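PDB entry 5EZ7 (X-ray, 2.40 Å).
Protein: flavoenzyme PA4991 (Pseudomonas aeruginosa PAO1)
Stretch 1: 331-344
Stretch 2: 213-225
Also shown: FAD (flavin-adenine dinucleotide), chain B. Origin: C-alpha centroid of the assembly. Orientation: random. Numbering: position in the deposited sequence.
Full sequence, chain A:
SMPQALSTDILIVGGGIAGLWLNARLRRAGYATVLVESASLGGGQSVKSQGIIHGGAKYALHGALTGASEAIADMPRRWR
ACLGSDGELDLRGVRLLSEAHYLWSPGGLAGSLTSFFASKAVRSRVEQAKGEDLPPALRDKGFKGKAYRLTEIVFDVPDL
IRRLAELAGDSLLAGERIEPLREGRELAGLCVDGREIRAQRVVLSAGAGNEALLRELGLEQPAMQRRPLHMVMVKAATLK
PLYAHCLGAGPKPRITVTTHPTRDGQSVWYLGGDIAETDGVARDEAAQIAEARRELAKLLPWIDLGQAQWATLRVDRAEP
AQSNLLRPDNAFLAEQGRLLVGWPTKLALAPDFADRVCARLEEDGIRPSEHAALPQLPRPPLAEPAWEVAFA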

# COMPACT_ATOMS: atom_id res chain seq x y z
N ALA A 331 7.73 0.26 -9.96
CA ALA A 331 7.57 1.49 -9.24
C ALA A 331 8.02 2.59 -10.18
O ALA A 331 8.72 2.32 -11.14
CB ALA A 331 8.45 1.48 -7.99
N PHE A 332 7.55 3.80 -9.94
CA PHE A 332 7.99 4.99 -10.69
C PHE A 332 8.79 5.96 -9.77
O PHE A 332 8.36 6.29 -8.64
CB PHE A 332 6.76 5.69 -11.31
CG PHE A 332 7.09 6.99 -11.98
CD1 PHE A 332 7.16 8.17 -11.25
CD2 PHE A 332 7.38 7.04 -13.34
CE1 PHE A 332 7.50 9.35 -11.88
CE2 PHE A 332 7.75 8.22 -13.96
CZ PHE A 332 7.79 9.38 -13.24
N LEU A 333 9.92 6.44 -10.28
CA LEU A 333 10.70 7.46 -9.60
C LEU A 333 11.21 8.48 -10.58
O LEU A 333 11.62 8.14 -11.66
CB LEU A 333 11.88 6.82 -8.91
CG LEU A 333 12.75 7.70 -8.00
CD1 LEU A 333 11.99 8.35 -6.88
CD2 LEU A 333 13.83 6.83 -7.40
N ALA A 334 11.19 9.74 -10.15
CA ALA A 334 11.79 10.84 -10.87
C ALA A 334 12.61 11.73 -9.92
O ALA A 334 12.43 11.68 -8.69
CB ALA A 334 10.71 11.66 -11.50
N GLU A 335 13.45 12.58 -10.49
CA GLU A 335 14.21 13.54 -9.72
C GLU A 335 14.41 14.87 -10.38
O GLU A 335 14.44 14.94 -11.55
CB GLU A 335 15.60 13.00 -9.40
CG GLU A 335 16.22 12.22 -10.53
CD GLU A 335 17.61 11.74 -10.19
OE1 GLU A 335 18.39 12.44 -9.47
OE2 GLU A 335 17.96 10.66 -10.68
N GLN A 336 14.54 15.91 -9.58
CA GLN A 336 14.98 17.23 -9.99
C GLN A 336 15.95 17.71 -8.87
O GLN A 336 15.55 17.91 -7.72
CB GLN A 336 13.76 18.14 -10.19
CG GLN A 336 14.05 19.63 -10.37
CD GLN A 336 14.49 20.03 -11.80
OE1 GLN A 336 13.69 19.94 -12.72
NE2 GLN A 336 15.74 20.51 -11.96
N GLY A 337 17.23 17.83 -9.19
CA GLY A 337 18.22 18.22 -8.22
C GLY A 337 18.26 17.19 -7.10
O GLY A 337 18.37 16.01 -7.35
N ARG A 338 18.07 17.65 -5.87
CA ARG A 338 18.13 16.77 -4.70
C ARG A 338 16.76 16.18 -4.30
O ARG A 338 16.63 15.60 -3.22
CB ARG A 338 18.73 17.54 -3.53
CG ARG A 338 19.73 18.57 -4.00
CD ARG A 338 20.91 18.71 -3.12
NE ARG A 338 20.55 18.90 -1.73
CZ ARG A 338 21.46 19.05 -0.78
NH1 ARG A 338 22.76 19.05 -1.13
NH2 ARG A 338 21.10 19.20 0.50
N LEU A 339 15.77 16.38 -5.17
CA LEU A 339 14.42 15.96 -4.91
C LEU A 339 14.17 14.68 -5.66
O LEU A 339 14.52 14.56 -6.85
CB LEU A 339 13.43 17.01 -5.36
CG LEU A 339 11.98 16.62 -5.10
CD1 LEU A 339 11.62 16.80 -3.63
CD2 LEU A 339 11.07 17.47 -5.99
N LEU A 340 13.61 13.72 -4.95
CA LEU A 340 13.24 12.43 -5.51
C LEU A 340 11.79 12.29 -5.20
O LEU A 340 11.36 12.68 -4.16
CB LEU A 340 14.04 11.30 -4.88
CG LEU A 340 15.52 11.24 -5.29
CD1 LEU A 340 16.35 10.50 -4.27
CD2 LEU A 340 15.73 10.58 -6.63
N VAL A 341 11.02 11.75 -6.13
CA VAL A 341 9.58 11.73 -5.98
C VAL A 341 8.98 10.56 -6.76
O VAL A 341 9.36 10.30 -7.93
CB VAL A 341 8.97 13.06 -6.50
CG1 VAL A 341 9.47 13.42 -7.92
CG2 VAL A 341 7.45 13.02 -6.45
N GLY A 342 8.00 9.90 -6.16
CA GLY A 342 7.35 8.86 -6.89
C GLY A 342 6.23 8.14 -6.24
O GLY A 342 5.73 8.56 -5.19
N TRP A 343 5.85 7.06 -6.92
CA TRP A 343 4.72 6.23 -6.57
C TRP A 343 5.06 4.76 -6.82
O TRP A 343 5.66 4.44 -7.82
CB TRP A 343 3.55 6.63 -7.43
CG TRP A 343 3.07 8.05 -7.24
CD1 TRP A 343 2.18 8.50 -6.30
CD2 TRP A 343 3.39 9.17 -8.05
NE1 TRP A 343 1.93 9.85 -6.49
CE2 TRP A 343 2.67 10.28 -7.55
CE3 TRP A 343 4.19 9.35 -9.18
CZ2 TRP A 343 2.76 11.55 -8.11
CZ3 TRP A 343 4.27 10.59 -9.74
CH2 TRP A 343 3.57 11.68 -9.19
N PRO A 344 4.66 3.85 -5.92
CA PRO A 344 4.92 2.43 -6.12
C PRO A 344 4.05 1.79 -7.17
O PRO A 344 4.48 0.85 -7.79
CB PRO A 344 4.66 1.83 -4.73
CG PRO A 344 3.69 2.74 -4.11
CD PRO A 344 3.99 4.11 -4.64
PA FAD B . -0.27 6.14 0.43
O1A FAD B . -0.56 4.86 1.15
O2A FAD B . -1.38 6.96 -0.15
O5B FAD B . 0.58 7.02 1.44
C5B FAD B . 0.85 8.39 1.21
C4B FAD B . 1.03 9.02 2.57
O4B FAD B . 1.50 10.37 2.42
C3B FAD B . -0.28 9.04 3.36
O3B FAD B . -0.13 8.39 4.62
C2B FAD B . -0.58 10.52 3.50
O2B FAD B . -1.24 10.89 4.71
C1B FAD B . 0.81 11.15 3.38
N9A FAD B . 0.78 12.54 2.90
C8A FAD B . 0.03 13.02 1.89
N7A FAD B . 0.26 14.34 1.74
C5A FAD B . 1.17 14.71 2.64
C6A FAD B . 1.83 15.97 3.01
N6A FAD B . 1.54 17.08 2.32
N1A FAD B . 2.73 15.95 4.01
C2A FAD B . 3.01 14.82 4.68
N3A FAD B . 2.44 13.63 4.41
C4A FAD B . 1.52 13.52 3.41
N1 FAD B . -1.61 -2.96 -4.29
C2 FAD B . -1.25 -4.26 -4.19
O2 FAD B . -0.06 -4.57 -4.44
N3 FAD B . -2.11 -5.22 -3.83
C4 FAD B . -3.39 -4.97 -3.56
O4 FAD B . -4.17 -5.88 -3.22
C4X FAD B . -3.86 -3.58 -3.65
N5 FAD B . -5.14 -3.27 -3.38
C5X FAD B . -5.56 -1.99 -3.45
C6 FAD B . -6.89 -1.71 -3.15
C7 FAD B . -7.36 -0.41 -3.21
C7M FAD B . -8.79 -0.12 -2.87
C8 FAD B . -6.43 0.69 -3.57
C8M FAD B . -6.88 2.13 -3.63
C9 FAD B . -5.11 0.40 -3.87
C9A FAD B . -4.63 -0.90 -3.83
N10 FAD B . -3.28 -1.23 -4.13
C10 FAD B . -2.86 -2.57 -4.03
C1' FAD B . -2.30 -0.21 -4.48
C2' FAD B . -1.67 0.30 -3.20
O2' FAD B . -2.65 0.53 -2.18
C3' FAD B . -0.86 1.56 -3.46
O3' FAD B . -0.07 1.37 -4.65
C4' FAD B . 0.06 1.87 -2.28
O4' FAD B . -0.57 1.59 -1.03
C5' FAD B . 0.49 3.32 -2.27
O5' FAD B . 1.47 3.52 -1.25
P FAD B . 2.01 5.00 -0.96
O1P FAD B . 2.78 4.98 0.33
O2P FAD B . 2.66 5.45 -2.22
O3P FAD B . 0.65 5.85 -0.85
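Stretch 2, residues 213-225: LLRELGLEQPAMQ

Residues 331-344 form a beta hairpin: strand 332-336 returns as strand 339-343 through a type II' turn from Gln-336 to Leu-339, with Gly-337 taking the positive phi that glycine tolerates best. Paired backbone hydrogen bonds close the ladder, among them Ala-334 N to Val-341 O and Val-341 N to Ala-334 O, both 2.9 Å. Because side chains alternate along a strand, Phe-332, Ala-334, Gln-336, Leu-339, Val-341 and Trp-343 all direct CA-to-CB toward the second stretch, while Leu-333 and Glu-335 point away. Stretch 2 lies on this surface without a single hydrogen bond across it; packing alone buries 460 Å², summed over both sides.

The second stretch starts as the last part of a helix. The helical segment runs toward the turn end of the hairpin, against strand 339-343; after the reversal at Leu-217 to Leu-219, the chain runs back toward the open end, in the same general direction as that strand: Leu-217 is nearest Leu-339, Pro-222 nearest Ala-334, and Met-224 nearest Trp-343. Leu-213 does not touch the hairpin, but its CG lies 3.8 Å from N6A of the FAD. Leu-214 makes the first contact. Its CA-to-CB bond points sideways, yet the m,t rotamer brings the end of the side chain closer, so that Leu-214 CD2 sits 4.0 Å from Leu-339 CD2 and 4.1 Å from Val-341 CG2. Arg-215 and Glu-216 stay exposed and out of reach.

Leu-217 is the first residue to leave helical phi/psi, and it points toward the hairpin, with CD1 4.0 Å from Leu-339 CD2. Gly-218 follows at phi 65°, a left-handed conformation that suits glycine and lets the chain reverse out of the helix. The bond from Leu-219 N to Leu-214 O, 2.9 Å, ties the exit back to the helix. Leu-219 then packs CD1 3.6 Å from Leu-339 CD2, while its CD2 reaches Gln-336 CG at 4.4 Å. One methyl of Leu-339, CD2, is thus approached by Leu-214, Leu-217 and Leu-219, from the helix end and the loop after it.

Glu-220 and Gln-221 are exposed and make no contact with the hairpin. The chain comes back at Pro-222, whose preceding peptide bond is cis. This compact ring, with 79 Å² covered, meets four hairpin side chains: Pro-222 CD is 3.7 Å from Val-341 CG1, Pro-222 CG is 4.0 Å from both Ala-334 CB and Trp-343 CZ3, and Pro-222 CB is 3.9 Å from Phe-332 CE1. The small Ala-334 lies beneath a ring that larger neighbours border. Pro-222 O also approaches the edge of the indole, 3.8 Å from Trp-343 CH2.

Ala-223 turns its methyl away and offers backbone instead, its O standing 4.1 Å from Trp-343 CH2. At Met-224 a strand begins. With chi1 at t, Met-224 CG lies 3.5 Å from Trp-343 CZ2, and with chi2 also t, Met-224 SD lies 4.6 Å from the centroid of the Trp-343 five-membered ring, in an oblique sulfur-aromatic contact. Gln-225 points away, ending the interface.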

# COMPACT_ATOMS: atom_id res chain seq x y z
N LEU A 213 2.50 18.89 -3.05
CA LEU A 213 3.91 19.07 -2.66
C LEU A 213 4.81 19.51 -3.82
O LEU A 213 5.69 20.37 -3.64
CB LEU A 213 4.47 17.81 -2.04
CG LEU A 213 3.95 17.51 -0.64
CD1 LEU A 213 4.21 16.06 -0.29
CD2 LEU A 213 4.60 18.44 0.36
N LEU A 214 4.63 18.90 -4.99
CA LEU A 214 5.36 19.36 -6.16
C LEU A 214 5.05 20.82 -6.46
O LEU A 214 5.97 21.59 -6.68
CB LEU A 214 5.12 18.46 -7.38
CG LEU A 214 5.73 17.06 -7.23
CD1 LEU A 214 5.21 16.19 -8.34
CD2 LEU A 214 7.26 17.06 -7.25
N ARG A 215 3.78 21.22 -6.39
CA ARG A 215 3.42 22.64 -6.65
C ARG A 215 4.06 23.58 -5.64
O ARG A 215 4.56 24.62 -6.02
CB ARG A 215 1.92 22.88 -6.68
CG ARG A 215 1.35 22.89 -8.10
CD ARG A 215 -0.17 22.76 -8.10
NE ARG A 215 -0.65 21.79 -9.09
CZ ARG A 215 -1.74 21.01 -8.98
NH1 ARG A 215 -2.52 21.01 -7.88
NH2 ARG A 215 -2.05 20.20 -9.99
N GLU A 216 4.05 23.17 -4.38
CA GLU A 216 4.77 23.86 -3.30
C GLU A 216 6.28 24.12 -3.57
O GLU A 216 6.83 25.14 -3.15
CB GLU A 216 4.60 23.11 -1.96
CG GLU A 216 3.51 23.65 -1.06
CD GLU A 216 3.68 25.15 -0.81
OE1 GLU A 216 2.86 25.92 -1.39
OE2 GLU A 216 4.64 25.55 -0.08
N LEU A 217 6.93 23.19 -4.25
CA LEU A 217 8.29 23.36 -4.73
C LEU A 217 8.39 24.07 -6.10
O LEU A 217 9.47 24.13 -6.66
CB LEU A 217 8.94 21.98 -4.82
CG LEU A 217 8.99 21.30 -3.46
CD1 LEU A 217 8.97 19.79 -3.56
CD2 LEU A 217 10.24 21.75 -2.74
N GLY A 218 7.30 24.64 -6.60
CA GLY A 218 7.26 25.21 -7.94
C GLY A 218 7.42 24.26 -9.11
O GLY A 218 7.84 24.68 -10.16
N LEU A 219 7.08 22.99 -8.93
CA LEU A 219 7.18 21.98 -10.00
C LEU A 219 5.83 21.44 -10.45
O LEU A 219 4.88 21.39 -9.69
CB LEU A 219 8.02 20.81 -9.53
CG LEU A 219 9.44 21.15 -9.08
CD1 LEU A 219 10.09 19.90 -8.52
CD2 LEU A 219 10.24 21.75 -10.25
N GLU A 220 5.78 21.05 -11.71
CA GLU A 220 4.60 20.44 -12.31
C GLU A 220 4.84 19.02 -12.89
O GLU A 220 3.89 18.29 -13.21
CB GLU A 220 4.09 21.39 -13.38
CG GLU A 220 3.75 22.77 -12.81
CD GLU A 220 2.87 23.59 -13.73
OE1 GLU A 220 1.86 23.05 -14.24
OE2 GLU A 220 3.17 24.79 -13.94
N GLN A 221 6.12 18.67 -13.06
CA GLN A 221 6.54 17.30 -13.34
C GLN A 221 7.14 16.67 -12.12
O GLN A 221 7.69 17.38 -11.26
CB GLN A 221 7.57 17.30 -14.48
CG GLN A 221 6.98 17.73 -15.80
CD GLN A 221 5.62 17.07 -16.02
OE1 GLN A 221 4.64 17.74 -16.28
NE2 GLN A 221 5.57 15.75 -15.90
N PRO A 222 7.01 15.35 -11.97
CA PRO A 222 6.12 14.48 -12.79
C PRO A 222 4.62 14.63 -12.50
O PRO A 222 4.24 14.78 -11.34
CB PRO A 222 6.56 13.09 -12.38
CG PRO A 222 7.05 13.25 -10.95
CD PRO A 222 7.59 14.65 -10.82
N ALA A 223 3.78 14.54 -13.54
CA ALA A 223 2.34 14.72 -13.41
C ALA A 223 1.73 13.46 -12.83
O ALA A 223 2.29 12.38 -12.99
CB ALA A 223 1.70 15.07 -14.74
N MET A 224 0.59 13.60 -12.18
CA MET A 224 -0.06 12.53 -11.45
C MET A 224 -1.43 12.33 -12.02
O MET A 224 -2.03 13.31 -12.49
CB MET A 224 -0.21 12.95 -9.99
CG MET A 224 -0.58 11.80 -9.06
SD MET A 224 -0.64 12.36 -7.35
CE MET A 224 -2.24 13.19 -7.38
N GLN A 225 -1.92 11.09 -11.97
CA GLN A 225 -3.34 10.81 -12.27
C GLN A 225 -3.99 10.16 -11.05
O GLN A 225 -3.31 9.61 -10.20
CB GLN A 225 -3.55 9.94 -13.53
CG GLN A 225 -2.94 8.53 -13.44
CD GLN A 225 -3.24 7.63 -14.64
OE1 GLN A 225 -3.87 8.06 -15.56
NE2 GLN A 225 -2.83 6.37 -14.60